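Local atomic coordinates of sensor protein CpxA (Vibrio parahaemolyticus, PDB entry 3V67), a protein that probably works as the membrane-bound sensor histidine kinase of a two-component system, its PAS-fold periplasmic domain, the part in this chain, sensing signals outside the inner membrane. Residues V67-K72 against F76-M81. Sequence-based numbering, arbitrary orientation.
Sequences VLTTDK and FQLRAM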
ATOM      1  N   VAL A  67      24.376  -3.349 -10.060  1.00 35.95           N
ATOM      2  CA  VAL A  67      23.216  -3.544 -10.925  1.00 34.60           C
ATOM      3  C   VAL A  67      23.650  -4.150 -12.259  1.00 38.80           C
ATOM      4  O   VAL A  67      24.604  -3.681 -12.877  1.00 45.66           O
ATOM      5  CB  VAL A  67      22.469  -2.210 -11.188  1.00 35.39           C
ATOM      6  CG1 VAL A  67      21.298  -2.422 -12.139  1.00 24.16           C
ATOM      7  CG2 VAL A  67      21.987  -1.601  -9.882  1.00 38.49           C
ATOM      8  N   LEU A  68      22.951  -5.194 -12.697  1.00 36.93           N
ATOM      9  CA  LEU A  68      23.285  -5.868 -13.947  1.00 30.47           C
ATOM     10  C   LEU A  68      22.212  -5.630 -14.992  1.00 37.76           C
ATOM     11  O   LEU A  68      21.088  -6.102 -14.855  1.00 48.03           O
ATOM     12  CB  LEU A  68      23.434  -7.368 -13.724  1.00 22.70           C
ATOM     13  CG  LEU A  68      24.357  -7.792 -12.590  1.00 24.38           C
ATOM     14  CD1 LEU A  68      24.424  -9.308 -12.498  1.00 21.57           C
ATOM     15  CD2 LEU A  68      25.742  -7.197 -12.780  1.00 22.83           C
ATOM     16  N   THR A  69      22.569  -4.903 -16.046  1.00 46.62           N
ATOM     17  CA  THR A  69      21.635  -4.605 -17.126  1.00 54.94           C
ATOM     18  C   THR A  69      22.376  -4.181 -18.384  1.00 66.43           C
ATOM     19  O   THR A  69      23.487  -3.664 -18.306  1.00 68.09           O
ATOM     20  CB  THR A  69      20.630  -3.501 -16.706  1.00 53.13           C
ATOM     21  OG1 THR A  69      19.602  -3.369 -17.697  1.00 55.79           O
ATOM     22  CG2 THR A  69      21.349  -2.168 -16.525  1.00 50.60           C
ATOM     23  N   THR A  70      21.767  -4.429 -19.538  1.00 80.87           N
ATOM     24  CA  THR A  70      22.215  -3.811 -20.772  1.00 94.23           C
ATOM     25  C   THR A  70      21.590  -2.432 -20.735  1.00108.22           C
ATOM     26  O   THR A  70      20.411  -2.321 -20.413  1.00111.88           O
ATOM     27  CB  THR A  70      21.671  -4.560 -22.006  1.00 89.17           C
ATOM     28  OG1 THR A  70      20.404  -4.003 -22.376  1.00 87.32           O
ATOM     29  CG2 THR A  70      21.501  -6.040 -21.704  1.00 81.89           C
ATOM     30  N   ASP A  71      22.339  -1.379 -21.039  1.00117.35           N
ATOM     31  CA  ASP A  71      21.785  -0.035 -20.854  1.00124.48           C
ATOM     32  C   ASP A  71      20.440   0.195 -21.556  1.00116.49           C
ATOM     33  O   ASP A  71      20.302  -0.056 -22.751  1.00118.30           O
ATOM     34  CB  ASP A  71      22.782   1.041 -21.273  1.00136.98           C
ATOM     35  CG  ASP A  71      22.340   2.428 -20.860  1.00145.89           C
ATOM     36  OD1 ASP A  71      22.858   2.938 -19.846  1.00148.22           O
ATOM     37  OD2 ASP A  71      21.464   3.002 -21.539  1.00150.01           O
ATOM     38  N   LYS A  72      19.452   0.665 -20.797  1.00104.17           N
ATOM     39  CA  LYS A  72      18.106   0.862 -21.331  1.00 97.72           C
ATOM     40  C   LYS A  72      17.723   2.341 -21.477  1.00 94.08           C
ATOM     41  O   LYS A  72      18.157   3.194 -20.698  1.00 95.97           O
ATOM     42  CB  LYS A  72      17.067   0.105 -20.489  1.00 87.53           C
ATOM     43  CG  LYS A  72      15.935  -0.525 -21.302  1.00 79.22           C
ATOM     44  CD  LYS A  72      15.034  -1.400 -20.438  1.00 74.19           C
ATOM     45  CE  LYS A  72      15.147  -2.869 -20.824  1.00 75.69           C
ATOM     46  NZ  LYS A  72      14.402  -3.756 -19.883  1.00 72.88           N
ATOM     47  N   PHE A  76      16.514   7.413 -15.773  1.00 65.05           N
ATOM     48  CA  PHE A  76      15.874   7.629 -14.480  1.00 57.61           C
ATOM     49  C   PHE A  76      15.647   6.327 -13.713  1.00 53.82           C
ATOM     50  O   PHE A  76      16.020   6.215 -12.542  1.00 61.01           O
ATOM     51  CB  PHE A  76      14.552   8.378 -14.669  1.00 66.18           C
ATOM     52  CG  PHE A  76      13.615   8.253 -13.507  1.00 74.77           C
ATOM     53  CD1 PHE A  76      13.866   8.921 -12.321  1.00 78.13           C
ATOM     54  CD2 PHE A  76      12.478   7.471 -13.604  1.00 80.64           C
ATOM     55  CE1 PHE A  76      13.001   8.806 -11.249  1.00 81.19           C
ATOM     56  CE2 PHE A  76      11.609   7.353 -12.539  1.00 82.78           C
ATOM     57  CZ  PHE A  76      11.870   8.020 -11.359  1.00 83.28           C
ATOM     58  N   GLN A  77      15.044   5.347 -14.382  1.00 46.53           N
ATOM     59  CA  GLN A  77      14.805   4.035 -13.790  1.00 41.55           C
ATOM     60  C   GLN A  77      16.112   3.406 -13.313  1.00 35.22           C
ATOM     61  O   GLN A  77      16.150   2.711 -12.295  1.00 40.09           O
ATOM     62  CB  GLN A  77      14.117   3.116 -14.804  1.00 44.68           C
ATOM     63  CG  GLN A  77      12.807   3.665 -15.351  1.00 50.52           C
ATOM     64  CD  GLN A  77      12.226   2.815 -16.465  1.00 56.72           C
ATOM     65  OE1 GLN A  77      12.914   1.973 -17.045  1.00 56.07           O
ATOM     66  NE2 GLN A  77      10.952   3.029 -16.769  1.00 62.14           N
ATOM     67  N   LEU A  78      17.183   3.671 -14.053  1.00 33.84           N
ATOM     68  CA  LEU A  78      18.497   3.128 -13.739  1.00 39.97           C
ATOM     69  C   LEU A  78      19.077   3.766 -12.475  1.00 34.88           C
ATOM     70  O   LEU A  78      19.626   3.073 -11.609  1.00 49.79           O
ATOM     71  CB  LEU A  78      19.435   3.331 -14.930  1.00 39.84           C
ATOM     72  CG  LEU A  78      20.643   2.405 -15.055  1.00 47.60           C
ATOM     73  CD1 LEU A  78      20.450   1.145 -14.226  1.00 41.53           C
ATOM     74  CD2 LEU A  78      20.857   2.053 -16.518  1.00 53.26           C
ATOM     75  N   ARG A  79      18.947   5.088 -12.376  1.00 32.83           N
ATOM     76  CA  ARG A  79      19.362   5.814 -11.180  1.00 50.28           C
ATOM     77  C   ARG A  79      18.604   5.314  -9.954  1.00 50.56           C
ATOM     78  O   ARG A  79      19.201   5.015  -8.910  1.00 49.25           O
ATOM     79  CB  ARG A  79      19.119   7.313 -11.355  1.00 56.90           C
ATOM     80  CG  ARG A  79      20.314   8.090 -11.882  1.00 68.38           C
ATOM     81  CD  ARG A  79      20.157   8.439 -13.349  1.00 77.38           C
ATOM     82  NE  ARG A  79      18.901   9.138 -13.609  1.00 84.00           N
ATOM     83  CZ  ARG A  79      18.716   9.988 -14.613  1.00 92.11           C
ATOM     84  NH1 ARG A  79      19.711  10.254 -15.447  1.00 96.13           N
ATOM     85  NH2 ARG A  79      17.539  10.578 -14.779  1.00 92.30           N
ATOM     86  N   ALA A  80      17.284   5.226 -10.094  1.00 44.54           N
ATOM     87  CA  ALA A  80      16.428   4.758  -9.013  1.00 38.31           C
ATOM     88  C   ALA A  80      16.829   3.356  -8.566  1.00 37.63           C
ATOM     89  O   ALA A  80      16.935   3.089  -7.369  1.00 36.39           O
ATOM     90  CB  ALA A  80      14.967   4.783  -9.446  1.00 37.55           C
ATOM     91  N   MET A  81      17.066   2.469  -9.530  1.00 37.92           N
ATOM     92  CA  MET A  81      17.468   1.100  -9.211  1.00 43.55           C
ATOM     93  C   MET A  81      18.796   1.045  -8.468  1.00 41.97           C
ATOM     94  O   MET A  81      18.911   0.353  -7.457  1.00 44.16           O
ATOM     95  CB  MET A  81      17.533   0.225 -10.465  1.00 49.89           C
ATOM     96  CG  MET A  81      18.085  -1.175 -10.201  1.00 56.73           C
ATOM     97  SD  MET A  81      17.275  -2.048  -8.838  1.00 42.73           S
ATOM     98  CE  MET A  81      15.570  -2.000  -9.355  1.00 23.02           C
TER
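Val67, Thr69 and Asp71 meet Leu78 and Met81 in a small, largely apolar contact at the surface of the PAS-fold sensor domain. It joins the short, weakly bonded strand 67-68, outermost in the sheet of this chain, and the loop that runs on from it, to helix 75-87, which follows after a few residues. The chain thus folds back so that the helix packs against the antiparallel sheet. Leu78 is the centre and touches three residues through its two methyl groups. Leu78 CD1 meets Thr69 CG2 at 4.1 Å, the two side chains reaching toward each other tip to tip. The same Leu78 CD1 lies 4.2 Å from Val67 CG1. One turn further along the helix, Met81 presents the flank of its chain to Val67. Both valine methyls lean on one carbon, with Val67 CG2 3.9 Å and Val67 CG1 4.0 Å from Met81 CG. The Met81 side chain also packs on Phe59 and Ile104 of the sheet. Thr69 divides its work. Its methyl goes to Leu78, while OG1, anti to the backbone N (chi1 -171°), is hydrogen-bonded to Glu45 OE1. Val67 also touches Gln82 and Val85, further along the same helix. At the exposed end Asp71 is poorly ordered. There the Asp71 side chain crosses that of Leu78 at about a right angle, with Asp71 OD1 4.0 Å from Leu78 CD2.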